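Local coordinates for pheromone cOB1/lipoprotein, YaeC family (Enterococcus faecalis, PDB 4EF1) that probably binds methionine as a membrane lipoprotein of the NlpA family, here with selenomethionine in its cleft, and is the precursor of the cOB1 pheromone, at residues A[86-91]-A[119-124]; A[105-110]-A[115-120]; A[97-102]-A[169-174]. One frame throughout, in Å; residues are numbered along the deposited sequence.

All three contacts lie in one lobe of a two-lobed fold of the periplasmic binding protein type and reach the same mixed sheet. Contacts 1 and 2, with centres about 8 Å apart, share helix 114-123: it packs against strand 87-89 in the first and strand 104-108 in the second, and Leu88 touches both Ile105 and Val117. Contact 3, its centre about 10 Å from that of contact 1 and 13 Å from that of contact 2, joins the 97-102 loop to strand 172-175, which lies between those two strands. Along the chain contact 2 is nested inside contact 3, whereas contacts 1 and 3 interleave. The shared helix also brings Arg116 to the bound selenomethionine.

Contact 1: residues A[86-91]-A[119-124]; sequences VGLYSK and TILEDA
Ile120 meets the 86-91 segment with both branches of its side chain. The longer branch, extended to CD1, reaches the first residue of that segment: CD1 lies 3.5 Å from the carbonyl oxygen Val86 O and 4.0 Å from Val86 CG1, the two side chains passing at a slant. Its short branch serves Leu88, with Ile120 CG2 at 3.9 Å from Leu88 CD1; here the side chains run past one another in opposite directions. The first torsion of Ile120 (chi1 -71°) sets CG2 anti to the backbone N and CG1 beside it, which spreads the branches over two residues of the strand side. On the next residue of the helix, Leu121 starts out across the contact and not into it, but its end swings back, and CD2 comes to 4.1 Å from Leu88 CD1. The two leucines cross at nearly a right angle, and the one methyl Leu88 CD1 is thus shared by Ile120 and Leu121. Asp123 N bonds to Thr119 O, and Ala124 N to Ile120 O at 3.0 Å.

Around this seam Leu174 of strand 172-175 touches Val86, Leu88 and Ile120, so the helix rests on neighbouring strands of the sheet. At the ligand end, Val86 packs on Arg116, and its N bonds to Glu195, the same carboxylate that pairs with Arg116; the Val86 side chain is about 5 Å from the bound selenomethionine between nearest atoms. Val86, Gly87, Leu88 and Tyr89 spend their backbone bonds on neighbouring strands and Glu195. Every touching residue is buried and every contact between side chains is aliphatic, with CD1 of Ile120 also packed on a backbone carbonyl oxygen, which implies that helix and strand cohere here through shape and the exclusion of water.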
# COMPACT_ATOMS: atom_id res chain seq x y z
N VAL A 86 -3.58 -6.66 1.59
CA VAL A 86 -4.77 -5.83 1.63
C VAL A 86 -6.02 -6.67 1.96
O VAL A 86 -6.18 -7.83 1.55
CB VAL A 86 -4.94 -5.07 0.29
CG1 VAL A 86 -5.33 -6.04 -0.82
CG2 VAL A 86 -5.92 -3.91 0.43
N GLY A 87 -6.90 -6.08 2.75
CA GLY A 87 -8.15 -6.72 3.13
C GLY A 87 -9.43 -6.07 2.64
O GLY A 87 -9.47 -4.87 2.33
N LEU A 88 -10.46 -6.90 2.59
CA LEU A 88 -11.84 -6.49 2.41
C LEU A 88 -12.43 -6.51 3.81
O LEU A 88 -12.25 -7.50 4.54
CB LEU A 88 -12.64 -7.42 1.48
CG LEU A 88 -12.51 -7.29 -0.04
CD1 LEU A 88 -13.13 -8.54 -0.67
CD2 LEU A 88 -13.12 -6.00 -0.60
N TYR A 89 -13.19 -5.45 4.14
CA TYR A 89 -13.79 -5.25 5.47
C TYR A 89 -15.30 -4.99 5.36
O TYR A 89 -15.77 -4.47 4.36
CB TYR A 89 -13.12 -4.08 6.17
CG TYR A 89 -11.61 -4.22 6.33
CD1 TYR A 89 -10.75 -3.92 5.28
CD2 TYR A 89 -11.05 -4.58 7.55
CE1 TYR A 89 -9.37 -4.03 5.42
CE2 TYR A 89 -9.68 -4.69 7.72
CZ TYR A 89 -8.84 -4.42 6.67
OH TYR A 89 -7.48 -4.53 6.83
N SER A 90 -16.04 -5.42 6.37
CA SER A 90 -17.51 -5.22 6.44
C SER A 90 -17.95 -5.37 7.87
O SER A 90 -17.53 -6.29 8.52
CB SER A 90 -18.24 -6.28 5.64
OG SER A 90 -19.67 -6.15 5.71
N LYS A 91 -18.80 -4.46 8.33
CA LYS A 91 -19.41 -4.61 9.62
C LYS A 91 -20.62 -5.56 9.55
O LYS A 91 -20.93 -6.20 10.53
CB LYS A 91 -19.85 -3.24 10.16
CG LYS A 91 -18.72 -2.29 10.45
CD LYS A 91 -19.28 -1.02 11.07
CE LYS A 91 -18.21 -0.13 11.65
NZ LYS A 91 -18.92 0.98 12.32
N THR A 119 -7.99 -10.69 -7.19
CA THR A 119 -7.29 -11.90 -6.73
C THR A 119 -7.95 -12.42 -5.44
O THR A 119 -8.05 -13.63 -5.23
CB THR A 119 -5.77 -11.73 -6.45
OG1 THR A 119 -5.54 -10.94 -5.27
CG2 THR A 119 -5.01 -11.17 -7.66
N ILE A 120 -8.37 -11.52 -4.57
CA ILE A 120 -9.04 -11.96 -3.32
C ILE A 120 -10.34 -12.75 -3.68
O ILE A 120 -10.55 -13.85 -3.22
CB ILE A 120 -9.33 -10.79 -2.37
CG1 ILE A 120 -8.02 -10.26 -1.75
CG2 ILE A 120 -10.37 -11.19 -1.29
CD1 ILE A 120 -8.17 -8.91 -1.09
N LEU A 121 -11.18 -12.17 -4.54
CA LEU A 121 -12.43 -12.78 -4.93
C LEU A 121 -12.21 -14.12 -5.73
O LEU A 121 -12.96 -15.09 -5.53
CB LEU A 121 -13.32 -11.79 -5.70
CG LEU A 121 -13.76 -10.58 -4.86
CD1 LEU A 121 -14.37 -9.51 -5.74
CD2 LEU A 121 -14.65 -10.97 -3.66
N GLU A 122 -11.16 -14.15 -6.58
CA GLU A 122 -10.75 -15.39 -7.25
C GLU A 122 -10.31 -16.48 -6.24
O GLU A 122 -10.75 -17.63 -6.34
CB GLU A 122 -9.62 -15.12 -8.28
CG GLU A 122 -9.20 -16.35 -9.08
CD GLU A 122 -8.59 -16.03 -10.44
OE1 GLU A 122 -7.70 -15.19 -10.51
OE2 GLU A 122 -8.94 -16.68 -11.44
N ASP A 123 -9.45 -16.12 -5.28
CA ASP A 123 -9.00 -17.08 -4.25
C ASP A 123 -10.19 -17.65 -3.49
O ASP A 123 -10.21 -18.84 -3.19
CB ASP A 123 -8.06 -16.44 -3.22
CG ASP A 123 -6.75 -15.99 -3.81
OD1 ASP A 123 -6.36 -16.44 -4.91
OD2 ASP A 123 -6.11 -15.16 -3.12
N ALA A 124 -11.19 -16.81 -3.23
CA ALA A 124 -12.43 -17.23 -2.56
C ALA A 124 -13.37 -18.05 -3.46
O ALA A 124 -14.41 -18.51 -3.00
CB ALA A 124 -13.20 -16.01 -2.06

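Contact 2: residues A[105-110]-A[115-120]; sequences IYVSSS and PRVLTI. With MSE (selenomethionine), chain C.
Val117 turns both methyls of its fork toward the 105-110 strand. Its chi1 of 75° puts CG1 in the crowded position between the backbone N and the carbonyl carbon, and leaves CG2 anti to the N. Val107 is modelled in two conformers, and the details given here hold for one of them: in it Val117 CG2 lies 3.9 Å from Val107 CG1, and Val117 CG1 is also 3.9 Å from that methyl. The two valines then cross at about a right angle, and Val107 CG1 nests against the whole fork. Val117 CG2 is also 4.2 Å from Ile105 CG2, bridging two residues whose side chains point to the same face of the strand. Ile105 meets Val117 at a slant, through its short branch alone.

Arg116, one residue earlier on the helix, points its side chain to the ligand instead. The chain leaves the helix extended and then bends at chi3 (79°), which brings the guanidinium edge to the carboxylate of selenomethionine: NH1 donates to OXT at 2.9 Å with an N-H...O angle of 152°, OXT lying near the guanidinium plane. Asp113 pairs with the same NH1 and Glu195 with NE, so two carboxylates limit the rotation of the group. Further along the 105-110 segment, Ser108 OG accepts from Ser110 N at 3.1 Å in an ST turn, part of the connection that leads into the helix.

Helix 114-123 thus lies over its own preceding strand, 104-108, which is flanked by the parallel strands 151-156 and 172-175; Leu174 and Leu88 complete the bed beneath Val117.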
# COMPACT_ATOMS: atom_id res chain seq x y z
N ILE A 105 -19.31 -4.13 -4.04
CA ILE A 105 -18.03 -4.14 -3.37
C ILE A 105 -17.40 -2.79 -3.71
O ILE A 105 -17.35 -2.39 -4.88
CB ILE A 105 -17.14 -5.31 -3.86
CG1 ILE A 105 -17.85 -6.66 -3.69
CG2 ILE A 105 -15.77 -5.32 -3.16
CD1 ILE A 105 -18.18 -7.04 -2.26
N TYR A 106 -17.00 -2.06 -2.67
CA TYR A 106 -16.39 -0.74 -2.79
C TYR A 106 -14.87 -0.82 -2.73
O TYR A 106 -14.31 -1.42 -1.79
CB TYR A 106 -16.87 0.23 -1.69
CG TYR A 106 -18.22 0.85 -1.96
CD1 TYR A 106 -19.37 0.08 -1.90
CD2 TYR A 106 -18.36 2.23 -2.28
CE1 TYR A 106 -20.61 0.64 -2.15
CE2 TYR A 106 -19.60 2.77 -2.56
CZ TYR A 106 -20.71 1.98 -2.46
OH TYR A 106 -21.95 2.51 -2.71
N VAL A 107 -14.24 -0.29 -3.78
CA VAL A 107 -12.78 -0.25 -3.88
C VAL A 107 -12.40 1.19 -4.24
O VAL A 107 -13.25 1.95 -4.74
CB VAL A 107 -12.21 -1.26 -4.90
CG1 VAL A 107 -12.63 -2.69 -4.53
CG2 VAL A 107 -12.61 -0.90 -6.32
N SER A 108 -11.17 1.61 -3.94
CA SER A 108 -10.76 2.98 -4.30
C SER A 108 -10.66 3.17 -5.83
O SER A 108 -10.72 2.21 -6.59
CB SER A 108 -9.43 3.38 -3.65
OG SER A 108 -8.36 2.91 -4.42
N SER A 109 -10.49 4.42 -6.26
CA SER A 109 -10.26 4.76 -7.66
C SER A 109 -8.83 4.46 -8.16
O SER A 109 -8.54 4.70 -9.34
CB SER A 109 -10.52 6.26 -7.85
OG SER A 109 -9.72 6.99 -6.91
N SER A 110 -7.96 3.94 -7.30
CA SER A 110 -6.59 3.67 -7.65
C SER A 110 -6.54 2.35 -8.41
O SER A 110 -6.64 1.27 -7.83
CB SER A 110 -5.68 3.63 -6.41
OG SER A 110 -4.30 3.40 -6.76
N PRO A 115 -6.49 -5.19 -9.32
CA PRO A 115 -6.16 -6.60 -9.37
C PRO A 115 -6.16 -7.35 -8.03
O PRO A 115 -6.32 -8.58 -8.01
CB PRO A 115 -4.76 -6.61 -9.99
CG PRO A 115 -4.70 -5.38 -10.84
CD PRO A 115 -5.44 -4.37 -9.99
N ARG A 116 -5.92 -6.62 -6.96
CA ARG A 116 -5.85 -7.17 -5.62
C ARG A 116 -7.22 -7.63 -5.09
O ARG A 116 -7.32 -8.69 -4.51
CB ARG A 116 -5.22 -6.15 -4.68
CG ARG A 116 -3.86 -5.61 -5.14
CD ARG A 116 -3.24 -4.59 -4.22
NE ARG A 116 -2.58 -5.14 -3.03
CZ ARG A 116 -2.03 -4.39 -2.08
NH1 ARG A 116 -1.97 -3.06 -2.21
NH2 ARG A 116 -1.45 -4.97 -1.05
N VAL A 117 -8.26 -6.82 -5.27
CA VAL A 117 -9.62 -7.26 -4.91
C VAL A 117 -10.05 -8.41 -5.83
O VAL A 117 -10.69 -9.36 -5.38
CB VAL A 117 -10.66 -6.11 -4.93
CG1 VAL A 117 -11.02 -5.74 -6.37
CG2 VAL A 117 -11.91 -6.51 -4.13
N LEU A 118 -9.66 -8.33 -7.12
CA LEU A 118 -9.96 -9.40 -8.06
C LEU A 118 -9.27 -10.74 -7.64
O LEU A 118 -9.93 -11.78 -7.70
CB LEU A 118 -9.57 -9.00 -9.50
CG LEU A 118 -10.40 -7.88 -10.16
CD1 LEU A 118 -9.95 -7.59 -11.58
CD2 LEU A 118 -11.88 -8.24 -10.18
N THR A 119 -7.99 -10.69 -7.19
CA THR A 119 -7.29 -11.90 -6.73
C THR A 119 -7.95 -12.42 -5.44
O THR A 119 -8.05 -13.63 -5.23
CB THR A 119 -5.77 -11.73 -6.45
OG1 THR A 119 -5.54 -10.94 -5.27
CG2 THR A 119 -5.01 -11.17 -7.66
N ILE A 120 -8.37 -11.52 -4.57
CA ILE A 120 -9.04 -11.96 -3.32
C ILE A 120 -10.34 -12.75 -3.68
O ILE A 120 -10.55 -13.85 -3.22
CB ILE A 120 -9.33 -10.79 -2.37
CG1 ILE A 120 -8.02 -10.26 -1.75
CG2 ILE A 120 -10.37 -11.19 -1.29
CD1 ILE A 120 -8.17 -8.91 -1.09
N MSE C . 0.51 1.32 1.68
CA MSE C . -0.36 1.03 0.47
C MSE C . -0.47 -0.47 0.17
O MSE C . 0.55 -1.18 0.21
OXT MSE C . -1.56 -0.97 -0.21
CB MSE C . 0.11 1.79 -0.77
CG MSE C . -0.81 1.69 -1.99
SE MSE C . 0.03 2.46 -3.54
CE MSE C . 0.02 4.38 -3.03

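Contact 3: residues A[97-102]-A[169-174]; sequences QEIPDG and EGAAVL
Ile99 lies over two successive alanines, giving one branch to each. Its short branch meets the first, with Ile99 CG2 at 4.0 Å from Ala171 CB, while the long branch reaches the second, bringing Ile99 CD1 to 4.4 Å from Ala172 CB, a looser touch. With chi2 extended (170°), the two methyls lie side by side, closer together than the two alanine CB atoms, and each CB has its own partner. In a regular strand neighbouring residues would face opposite ways; here both alanines point toward the loop, since the backbone of Ala171 is turned (psi -29°) just before the extended conformation of Ala172.

The contact brings the connection between strands 87-89 and 104-108 against residues 171-172, at the approach to strand 172-175, beside the mixed sheet of this binding-protein lobe. Strand 172-175 lies between those same two strands, so the 97-102 loop passes beside the approach to a strand that its own flanking strands enclose. Backbone spacing is close, with Ile99 CA 6.6 Å from Ala171 CA, which small alanine side chains permit. Ile105 packs against both Ile99 and Ala172, and Leu150 also lies on Ile99. The loop's backbone is also bonded: Lys148 NZ donates to both Gln97 O and Ile99 O, while Ala171 O accepts from Ser90 OG at the edge of strand 87-89.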
# COMPACT_ATOMS: atom_id res chain seq x y z
N GLN A 97 -18.80 -15.51 1.66
CA GLN A 97 -19.88 -16.44 1.24
C GLN A 97 -21.29 -15.99 1.66
O GLN A 97 -22.29 -16.33 0.99
CB GLN A 97 -19.62 -17.88 1.72
CG GLN A 97 -18.31 -18.50 1.26
CD GLN A 97 -18.12 -18.51 -0.27
OE1 GLN A 97 -19.04 -18.81 -1.03
NE2 GLN A 97 -16.89 -18.19 -0.72
N GLU A 98 -21.36 -15.21 2.74
CA GLU A 98 -22.61 -14.61 3.25
C GLU A 98 -23.12 -13.44 2.42
O GLU A 98 -24.27 -13.08 2.55
CB GLU A 98 -22.42 -14.05 4.68
CG GLU A 98 -22.38 -15.09 5.79
CD GLU A 98 -21.98 -14.49 7.14
OE1 GLU A 98 -21.74 -13.26 7.22
OE2 GLU A 98 -21.91 -15.24 8.12
N ILE A 99 -22.26 -12.82 1.62
CA ILE A 99 -22.65 -11.65 0.80
C ILE A 99 -23.79 -11.98 -0.19
O ILE A 99 -23.70 -12.97 -0.95
CB ILE A 99 -21.40 -11.04 0.08
CG1 ILE A 99 -20.49 -10.35 1.10
CG2 ILE A 99 -21.74 -10.06 -1.00
CD1 ILE A 99 -19.14 -9.92 0.56
N PRO A 100 -24.89 -11.19 -0.16
CA PRO A 100 -25.99 -11.43 -1.08
C PRO A 100 -25.61 -11.24 -2.53
O PRO A 100 -24.74 -10.42 -2.84
CB PRO A 100 -27.04 -10.41 -0.65
CG PRO A 100 -26.73 -10.12 0.79
CD PRO A 100 -25.24 -10.22 0.89
N ASP A 101 -26.30 -11.94 -3.41
CA ASP A 101 -26.10 -11.74 -4.83
C ASP A 101 -26.40 -10.27 -5.18
O ASP A 101 -27.29 -9.64 -4.59
CB ASP A 101 -26.98 -12.64 -5.69
CG ASP A 101 -26.55 -14.11 -5.68
OD1 ASP A 101 -25.65 -14.51 -4.87
OD2 ASP A 101 -27.13 -14.86 -6.50
N GLY A 102 -25.66 -9.73 -6.12
CA GLY A 102 -25.85 -8.36 -6.54
C GLY A 102 -25.36 -7.29 -5.60
O GLY A 102 -25.63 -6.11 -5.83
N GLU A 169 -21.41 1.45 3.91
CA GLU A 169 -21.76 1.59 2.49
C GLU A 169 -21.23 0.39 1.73
O GLU A 169 -20.06 0.07 1.81
CB GLU A 169 -21.19 2.86 1.88
CG GLU A 169 -21.87 4.13 2.36
CD GLU A 169 -21.89 5.23 1.30
OE1 GLU A 169 -22.05 4.92 0.09
OE2 GLU A 169 -21.74 6.42 1.69
N GLY A 170 -22.11 -0.28 1.00
CA GLY A 170 -21.75 -1.51 0.29
C GLY A 170 -21.67 -2.72 1.20
O GLY A 170 -21.65 -2.58 2.44
N ALA A 171 -21.57 -3.90 0.59
CA ALA A 171 -21.46 -5.16 1.36
C ALA A 171 -20.04 -5.33 1.96
O ALA A 171 -19.88 -5.96 3.04
CB ALA A 171 -21.83 -6.37 0.52
N ALA A 172 -19.04 -4.78 1.28
CA ALA A 172 -17.64 -4.85 1.77
C ALA A 172 -16.80 -3.76 1.08
O ALA A 172 -17.16 -3.28 0.01
CB ALA A 172 -17.05 -6.23 1.53
N VAL A 173 -15.69 -3.40 1.74
CA VAL A 173 -14.85 -2.27 1.35
C VAL A 173 -13.37 -2.74 1.33
O VAL A 173 -12.92 -3.32 2.30
CB VAL A 173 -15.04 -1.08 2.35
CG1 VAL A 173 -14.26 0.17 1.92
CG2 VAL A 173 -16.53 -0.69 2.47
N LEU A 174 -12.64 -2.52 0.22
CA LEU A 174 -11.16 -2.74 0.19
C LEU A 174 -10.45 -1.51 0.80
O LEU A 174 -10.64 -0.41 0.31
CB LEU A 174 -10.65 -2.94 -1.24
CG LEU A 174 -9.24 -3.53 -1.44
CD1 LEU A 174 -9.21 -5.06 -1.18
CD2 LEU A 174 -8.74 -3.20 -2.83